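Local coordinates for D-aminoacyl-tRNA deacylase 1 (Homo sapiens, PDB 2OKV), which hydrolyses D-aminoacyl-tRNAs and mischarged glycyl-tRNA(Ala), freeing the tRNA, and may also act in DNA replication, at residues 44-49 / 145-150; 30-34 / 77-83. All coordinates share one frame; numbering follows the deposited sequence.

Interaction 1 (44-49 / 145-150)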
ATOM      1  N   HIS B  44     -17.035  -0.476  11.374  1.00 38.60           N
ATOM      2  CA  HIS B  44     -17.056   0.433  10.216  1.00 39.28           C
ATOM      3  C   HIS B  44     -16.015   0.066   9.156  1.00 39.40           C
ATOM      4  O   HIS B  44     -16.307   0.082   7.960  1.00 38.92           O
ATOM      5  CB  HIS B  44     -16.890   1.883  10.675  1.00 39.75           C
ATOM      6  CG  HIS B  44     -18.144   2.497  11.228  1.00 42.65           C
ATOM      7  ND1 HIS B  44     -18.921   1.885  12.191  1.00 45.81           N
ATOM      8  CD2 HIS B  44     -18.745   3.679  10.960  1.00 45.22           C
ATOM      9  CE1 HIS B  44     -19.948   2.661  12.488  1.00 45.33           C
ATOM     10  NE2 HIS B  44     -19.863   3.758  11.758  1.00 46.54           N
ATOM     11  N   MET B  45     -14.807  -0.284   9.588  1.00 39.59           N
ATOM     12  CA  MET B  45     -13.754  -0.683   8.651  1.00 39.89           C
ATOM     13  C   MET B  45     -14.082  -1.996   7.924  1.00 40.22           C
ATOM     14  O   MET B  45     -13.869  -2.102   6.713  1.00 40.64           O
ATOM     15  CB  MET B  45     -12.392  -0.772   9.346  1.00 39.93           C
ATOM     16  CG  MET B  45     -11.205  -1.089   8.417  1.00 41.22           C
ATOM     17  SD  MET B  45     -10.977   0.115   7.083  1.00 42.99           S
ATOM     18  CE  MET B  45     -10.135   1.462   7.913  1.00 43.86           C
ATOM     19  N   VAL B  46     -14.608  -2.978   8.654  1.00 39.15           N
ATOM     20  CA  VAL B  46     -15.089  -4.215   8.032  1.00 39.49           C
ATOM     21  C   VAL B  46     -16.102  -3.905   6.902  1.00 40.22           C
ATOM     22  O   VAL B  46     -15.956  -4.382   5.777  1.00 39.36           O
ATOM     23  CB  VAL B  46     -15.730  -5.143   9.060  1.00 39.67           C
ATOM     24  CG1 VAL B  46     -16.496  -6.267   8.376  1.00 40.45           C
ATOM     25  CG2 VAL B  46     -14.650  -5.731   9.995  1.00 39.51           C
ATOM     26  N   ARG B  47     -17.123  -3.114   7.219  1.00 40.75           N
ATOM     27  CA  ARG B  47     -18.149  -2.762   6.228  1.00 42.50           C
ATOM     28  C   ARG B  47     -17.543  -2.097   4.990  1.00 42.58           C
ATOM     29  O   ARG B  47     -17.921  -2.416   3.851  1.00 43.22           O
ATOM     30  CB  ARG B  47     -19.222  -1.881   6.856  1.00 42.32           C
ATOM     31  CG  ARG B  47     -20.303  -2.683   7.564  1.00 46.22           C
ATOM     32  CD  ARG B  47     -21.502  -1.823   7.974  1.00 50.99           C
ATOM     33  NE  ARG B  47     -21.434  -1.486   9.400  1.00 56.39           N
ATOM     34  CZ  ARG B  47     -21.252  -0.257   9.882  1.00 57.93           C
ATOM     35  NH1 ARG B  47     -21.140   0.784   9.054  1.00 58.11           N
ATOM     36  NH2 ARG B  47     -21.190  -0.068  11.196  1.00 57.91           N
ATOM     37  N   LYS B  48     -16.595  -1.185   5.202  1.00 43.12           N
ATOM     38  CA  LYS B  48     -15.963  -0.479   4.081  1.00 43.71           C
ATOM     39  C   LYS B  48     -15.158  -1.410   3.191  1.00 43.42           C
ATOM     40  O   LYS B  48     -15.242  -1.306   1.964  1.00 42.45           O
ATOM     41  CB  LYS B  48     -15.070   0.675   4.560  1.00 44.40           C
ATOM     42  CG  LYS B  48     -15.836   1.872   5.131  1.00 46.94           C
ATOM     43  CD  LYS B  48     -14.963   2.614   6.134  1.00 49.97           C
ATOM     44  CE  LYS B  48     -14.204   3.752   5.509  1.00 50.98           C
ATOM     45  NZ  LYS B  48     -15.004   5.010   5.627  1.00 52.90           N
ATOM     46  N   ILE B  49     -14.383  -2.310   3.805  1.00 42.34           N
ATOM     47  CA  ILE B  49     -13.538  -3.244   3.049  1.00 42.40           C
ATOM     48  C   ILE B  49     -14.431  -4.141   2.195  1.00 42.89           C
ATOM     49  O   ILE B  49     -14.188  -4.334   0.997  1.00 42.91           O
ATOM     50  CB  ILE B  49     -12.645  -4.112   3.983  1.00 42.14           C
ATOM     51  CG1 ILE B  49     -11.503  -3.282   4.572  1.00 41.69           C
ATOM     52  CG2 ILE B  49     -12.084  -5.351   3.260  1.00 42.18           C
ATOM     53  CD1 ILE B  49     -10.896  -3.909   5.826  1.00 42.15           C
ATOM     54  N   LEU B 145      -8.049   3.635   3.124  1.00 40.55           N
ATOM     55  CA  LEU B 145      -9.276   3.726   3.916  1.00 41.52           C
ATOM     56  C   LEU B 145      -8.960   4.175   5.340  1.00 42.28           C
ATOM     57  O   LEU B 145      -7.910   3.840   5.891  1.00 41.16           O
ATOM     58  CB  LEU B 145      -9.988   2.365   3.969  1.00 41.12           C
ATOM     59  CG  LEU B 145     -10.532   1.722   2.680  1.00 41.69           C
ATOM     60  CD1 LEU B 145     -11.135   0.334   3.018  1.00 41.63           C
ATOM     61  CD2 LEU B 145     -11.553   2.636   1.960  1.00 41.31           C
ATOM     62  N   GLU B 146      -9.881   4.926   5.934  1.00 43.92           N
ATOM     63  CA  GLU B 146      -9.753   5.331   7.324  1.00 46.54           C
ATOM     64  C   GLU B 146     -11.127   5.347   8.006  1.00 47.88           C
ATOM     65  O   GLU B 146     -12.125   5.729   7.385  1.00 47.12           O
ATOM     66  CB  GLU B 146      -9.062   6.695   7.412  1.00 46.86           C
ATOM     67  CG  GLU B 146      -8.934   7.217   8.830  1.00 50.04           C
ATOM     68  CD  GLU B 146      -7.642   7.981   9.085  1.00 53.99           C
ATOM     69  OE1 GLU B 146      -7.253   8.061  10.280  1.00 54.84           O
ATOM     70  OE2 GLU B 146      -7.026   8.491   8.113  1.00 53.23           O
ATOM     71  N   SER B 147     -11.188   4.947   9.275  1.00 49.91           N
ATOM     72  CA  SER B 147     -12.497   4.857   9.933  1.00 52.65           C
ATOM     73  C   SER B 147     -12.826   5.802  11.088  1.00 54.69           C
ATOM     74  O   SER B 147     -14.007   6.120  11.306  1.00 55.84           O
ATOM     75  CB  SER B 147     -12.867   3.433  10.309  1.00 52.18           C
ATOM     76  OG  SER B 147     -14.199   3.444  10.789  1.00 53.37           O
ATOM     77  N   PRO B 148     -11.825   6.213  11.882  1.00 56.32           N
ATOM     78  CA  PRO B 148     -12.135   7.367  12.730  1.00 57.28           C
ATOM     79  C   PRO B 148     -13.040   8.360  11.997  1.00 58.61           C
ATOM     80  O   PRO B 148     -13.938   8.928  12.618  1.00 58.62           O
ATOM     81  CB  PRO B 148     -10.762   7.968  12.999  1.00 57.57           C
ATOM     82  CG  PRO B 148      -9.851   6.762  13.053  1.00 57.40           C
ATOM     83  CD  PRO B 148     -10.471   5.692  12.136  1.00 56.31           C
ATOM     84  N   ALA B 149     -12.808   8.547  10.689  1.00 59.84           N
ATOM     85  CA  ALA B 149     -13.741   9.285   9.820  1.00 61.21           C
ATOM     86  C   ALA B 149     -14.341   8.376   8.728  1.00 62.02           C
ATOM     87  O   ALA B 149     -13.734   8.209   7.661  1.00 62.38           O
ATOM     88  CB  ALA B 149     -13.062  10.534   9.194  1.00 60.99           C
ATOM     89  N   PRO B 150     -15.544   7.800   8.983  1.00 62.64           N
ATOM     90  CA  PRO B 150     -16.137   6.840   8.046  1.00 62.81           C
ATOM     91  C   PRO B 150     -17.085   7.461   6.999  1.00 63.02           C
ATOM     92  O   PRO B 150     -17.576   8.583   7.168  1.00 63.11           O
ATOM     93  CB  PRO B 150     -16.902   5.893   8.968  1.00 62.37           C
ATOM     94  CG  PRO B 150     -17.250   6.739  10.178  1.00 62.98           C
ATOM     95  CD  PRO B 150     -16.428   8.011  10.143  1.00 62.74           C
TER
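Met45 reaches from its helix to the backbone of residues 145-147 with the last two atoms of its side chain. CG stands anti to the backbone N (chi1 -176°) and the chain then bends at both following bonds, which carries SD to 4.0 Å from Leu145 CB and brings CE to 3.8 Å from Leu145 O. The Leu145 side chain crosses that of Met45 at a slant, and its CD1 branch also meets Ile49, at 4.0 Å from CG1. One helical turn after His44, Lys48 also points at the second segment, and its end reaches Pro150. Bends at chi3 (94°) and chi4 kink its outer half, leaving CE 3.4 Å from Glu146 O and NZ 3.2 Å from Pro150 CA. His44 meets the tail in two places: CB sits 3.1 Å from Ser147 OG, and the ring has Pro150 CB in its plane at the edge, 3.5 Å from CD2. Over the centre of one ring face lies NH1 of Arg47, 3.9 Å above the plane. The contact thus grades from a buried apolar end at Leu145, Met45 and Ile49 to an exposed end at Pro150. Phe109 of helix 99-116 touches both Met45 and Ile49, while Leu145 is backbone-bonded to Ala3. The arrangement is alpha/beta packing, in which helix 39-51 covers strand 141-146, outermost in the mixed sheet within this chain, and the chain leaving it.

Interaction 2 (30-34 / 77-83)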
ATOM      1  N   LEU B  30      -3.754  -4.233   4.261  1.00 42.25           N
ATOM      2  CA  LEU B  30      -2.800  -3.967   5.315  1.00 42.02           C
ATOM      3  C   LEU B  30      -3.493  -3.093   6.335  1.00 41.81           C
ATOM      4  O   LEU B  30      -3.916  -1.978   6.011  1.00 41.92           O
ATOM      5  CB  LEU B  30      -1.551  -3.293   4.747  1.00 42.23           C
ATOM      6  CG  LEU B  30      -0.773  -4.182   3.765  1.00 42.64           C
ATOM      7  CD1 LEU B  30       0.183  -3.359   2.929  1.00 41.96           C
ATOM      8  CD2 LEU B  30       0.004  -5.306   4.511  1.00 42.47           C
ATOM      9  N   LEU B  31      -3.605  -3.599   7.563  1.00 41.67           N
ATOM     10  CA  LEU B  31      -4.480  -2.998   8.580  1.00 41.72           C
ATOM     11  C   LEU B  31      -3.724  -2.331   9.737  1.00 40.90           C
ATOM     12  O   LEU B  31      -3.028  -3.010  10.515  1.00 39.78           O
ATOM     13  CB  LEU B  31      -5.407  -4.070   9.134  1.00 41.64           C
ATOM     14  CG  LEU B  31      -6.862  -3.806   9.540  1.00 44.87           C
ATOM     15  CD1 LEU B  31      -7.060  -4.345  10.949  1.00 41.88           C
ATOM     16  CD2 LEU B  31      -7.348  -2.353   9.437  1.00 44.13           C
ATOM     17  N   GLY B  32      -3.895  -1.014   9.864  1.00 39.93           N
ATOM     18  CA  GLY B  32      -3.263  -0.229  10.920  1.00 40.45           C
ATOM     19  C   GLY B  32      -4.211   0.166  12.036  1.00 40.61           C
ATOM     20  O   GLY B  32      -5.065   1.028  11.850  1.00 41.02           O
ATOM     21  N   ILE B  33      -4.038  -0.454  13.202  1.00 41.08           N
ATOM     22  CA  ILE B  33      -4.896  -0.231  14.365  1.00 41.36           C
ATOM     23  C   ILE B  33      -4.291   0.803  15.312  1.00 41.61           C
ATOM     24  O   ILE B  33      -3.155   0.663  15.773  1.00 41.50           O
ATOM     25  CB  ILE B  33      -5.144  -1.553  15.156  1.00 41.60           C
ATOM     26  CG1 ILE B  33      -5.825  -2.609  14.273  1.00 42.03           C
ATOM     27  CG2 ILE B  33      -5.973  -1.295  16.417  1.00 40.38           C
ATOM     28  CD1 ILE B  33      -5.546  -4.070  14.760  1.00 42.36           C
ATOM     29  N   SER B  34      -5.069   1.831  15.632  1.00 41.24           N
ATOM     30  CA  SER B  34      -4.586   2.892  16.497  1.00 41.15           C
ATOM     31  C   SER B  34      -5.069   2.688  17.924  1.00 41.13           C
ATOM     32  O   SER B  34      -6.057   1.989  18.158  1.00 40.97           O
ATOM     33  CB  SER B  34      -5.057   4.249  15.991  1.00 41.04           C
ATOM     34  OG  SER B  34      -6.148   4.710  16.754  1.00 41.93           O
ATOM     35  N   VAL B  77      -3.465  -8.525   6.636  1.00 43.81           N
ATOM     36  CA  VAL B  77      -2.232  -8.579   7.414  1.00 43.09           C
ATOM     37  C   VAL B  77      -2.191  -7.356   8.316  1.00 42.85           C
ATOM     38  O   VAL B  77      -2.491  -6.251   7.874  1.00 41.26           O
ATOM     39  CB  VAL B  77      -0.985  -8.632   6.504  1.00 42.98           C
ATOM     40  CG1 VAL B  77       0.297  -8.695   7.344  1.00 43.58           C
ATOM     41  CG2 VAL B  77      -1.057  -9.838   5.585  1.00 43.34           C
ATOM     42  N   SER B  78      -1.836  -7.569   9.581  1.00 43.05           N
ATOM     43  CA  SER B  78      -1.710  -6.486  10.553  1.00 43.91           C
ATOM     44  C   SER B  78      -0.466  -5.664  10.241  1.00 43.36           C
ATOM     45  O   SER B  78       0.603  -6.223  10.000  1.00 42.54           O
ATOM     46  CB  SER B  78      -1.601  -7.076  11.958  1.00 44.25           C
ATOM     47  OG  SER B  78      -0.830  -8.277  11.858  1.00 49.56           O
ATOM     48  N   GLN B  79      -0.612  -4.338  10.267  1.00 43.23           N
ATOM     49  CA  GLN B  79       0.425  -3.410   9.802  1.00 42.61           C
ATOM     50  C   GLN B  79       0.402  -2.117  10.623  1.00 42.95           C
ATOM     51  O   GLN B  79      -0.188  -1.113  10.195  1.00 43.66           O
ATOM     52  CB  GLN B  79       0.182  -3.076   8.313  1.00 42.51           C
ATOM     53  CG  GLN B  79       1.212  -2.135   7.660  1.00 41.74           C
ATOM     54  CD  GLN B  79       2.519  -2.831   7.306  1.00 41.86           C
ATOM     55  OE1 GLN B  79       2.735  -3.175   6.155  1.00 42.23           O
ATOM     56  NE2 GLN B  79       3.381  -3.054   8.297  1.00 39.97           N
ATOM     57  N   PHE B  80       1.044  -2.140  11.785  1.00 42.24           N
ATOM     58  CA  PHE B  80       1.080  -0.979  12.680  1.00 42.55           C
ATOM     59  C   PHE B  80       1.793   0.244  12.097  1.00 41.90           C
ATOM     60  O   PHE B  80       1.601   1.346  12.598  1.00 42.46           O
ATOM     61  CB  PHE B  80       1.701  -1.354  14.045  1.00 42.71           C
ATOM     62  CG  PHE B  80       3.204  -1.553  14.007  1.00 43.70           C
ATOM     63  CD1 PHE B  80       4.072  -0.471  14.166  1.00 43.96           C
ATOM     64  CD2 PHE B  80       3.747  -2.822  13.811  1.00 43.95           C
ATOM     65  CE1 PHE B  80       5.453  -0.643  14.122  1.00 44.86           C
ATOM     66  CE2 PHE B  80       5.126  -3.009  13.766  1.00 45.30           C
ATOM     67  CZ  PHE B  80       5.988  -1.917  13.925  1.00 45.16           C
ATOM     68  N   THR B  81       2.612   0.062  11.053  1.00 41.59           N
ATOM     69  CA  THR B  81       3.387   1.185  10.468  1.00 41.12           C
ATOM     70  C   THR B  81       2.520   2.263   9.823  1.00 41.95           C
ATOM     71  O   THR B  81       2.960   3.414   9.648  1.00 41.72           O
ATOM     72  CB  THR B  81       4.462   0.715   9.443  1.00 40.64           C
ATOM     73  OG1 THR B  81       3.845  -0.041   8.401  1.00 39.49           O
ATOM     74  CG2 THR B  81       5.516  -0.160  10.121  1.00 40.32           C
ATOM     75  N   LEU B  82       1.300   1.890   9.451  1.00 42.49           N
ATOM     76  CA  LEU B  82       0.347   2.849   8.904  1.00 44.69           C
ATOM     77  C   LEU B  82      -0.076   3.911   9.927  1.00 46.36           C
ATOM     78  O   LEU B  82      -0.519   4.992   9.547  1.00 47.09           O
ATOM     79  CB  LEU B  82      -0.873   2.129   8.334  1.00 44.31           C
ATOM     80  CG  LEU B  82      -0.622   1.205   7.149  1.00 43.43           C
ATOM     81  CD1 LEU B  82      -1.902   0.490   6.828  1.00 44.56           C
ATOM     82  CD2 LEU B  82      -0.144   1.994   5.946  1.00 43.22           C
ATOM     83  N   GLN B  83       0.087   3.601  11.215  1.00 48.25           N
ATOM     84  CA  GLN B  83      -0.149   4.557  12.309  1.00 50.15           C
ATOM     85  C   GLN B  83       1.129   5.329  12.668  1.00 51.66           C
ATOM     86  O   GLN B  83       1.519   5.417  13.834  1.00 52.14           O
ATOM     87  CB  GLN B  83      -0.708   3.827  13.540  1.00 49.88           C
ATOM     88  CG  GLN B  83      -2.094   3.211  13.334  1.00 49.36           C
ATOM     89  CD  GLN B  83      -3.170   4.261  13.065  1.00 50.44           C
ATOM     90  OE1 GLN B  83      -4.137   4.005  12.349  1.00 51.89           O
ATOM     91  NE2 GLN B  83      -3.010   5.441  13.648  1.00 48.43           N
TER
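Strands 26-32 and 73-78 run parallel here, Leu30 pairing with Val77 and Leu31 with Ser78, and Leu31 is bonded through both its backbone groups. Its N donates to Val77 O (2.9 Å, 161° at the hydrogen), while its O accepts from Gln79 N at 2.8 Å, with the donor 43° out of the carbonyl plane. On one face of the sheet the side chains of Leu30 and Val77 run alongside one another, with Leu30 CD2 4.0 Å from Val77 CB. Gln79 flanks Leu30 too: chi1 of -179° swings CG away from its own N, and the bend at chi2 leaves OE1 3.8 Å from Leu30 CD2. After strand 73-78 the chain turns through a 3-10 segment at 80-82, and Leu82 CD1 comes to 3.3 Å from Leu30 O. Gly32, with no side chain, lets its CA approach Gln79 O to 3.3 Å. Leu30 also packs on Gln6, an experimentally identified magnesium-binding residue. The parallel pair therefore lies beside the magnesium site and at the dimer interface, where Gln79 bonds through OE1 to Thr142 and through NE2 to Pro140 of the second subunit, the latter in the Gly-cisPro motif that probably rejects L-amino acids.

In the fold
Interaction 1 and interaction 2 sit on the same mixed sheet, their centres about 13 Å apart, and meet where Met45 CG packs 4.2 Å from Leu31 CD2. Helix 39-51 is the next element after strand 26-32, across a short loop, so one continuous part of the chain supplies a segment to each. Interaction 2 is a buried contact between neighbouring inner strands, built on directional backbone hydrogen bonds and reached by the second subunit. Interaction 1 is only partly buried: side chains of a helix meet a strand outermost within this chain, and its exposed tail, mainly by van der Waals packing, and the other subunit does not touch it. Phe109 of helix 99-116 touches Met45 and Leu31, joining both contacts.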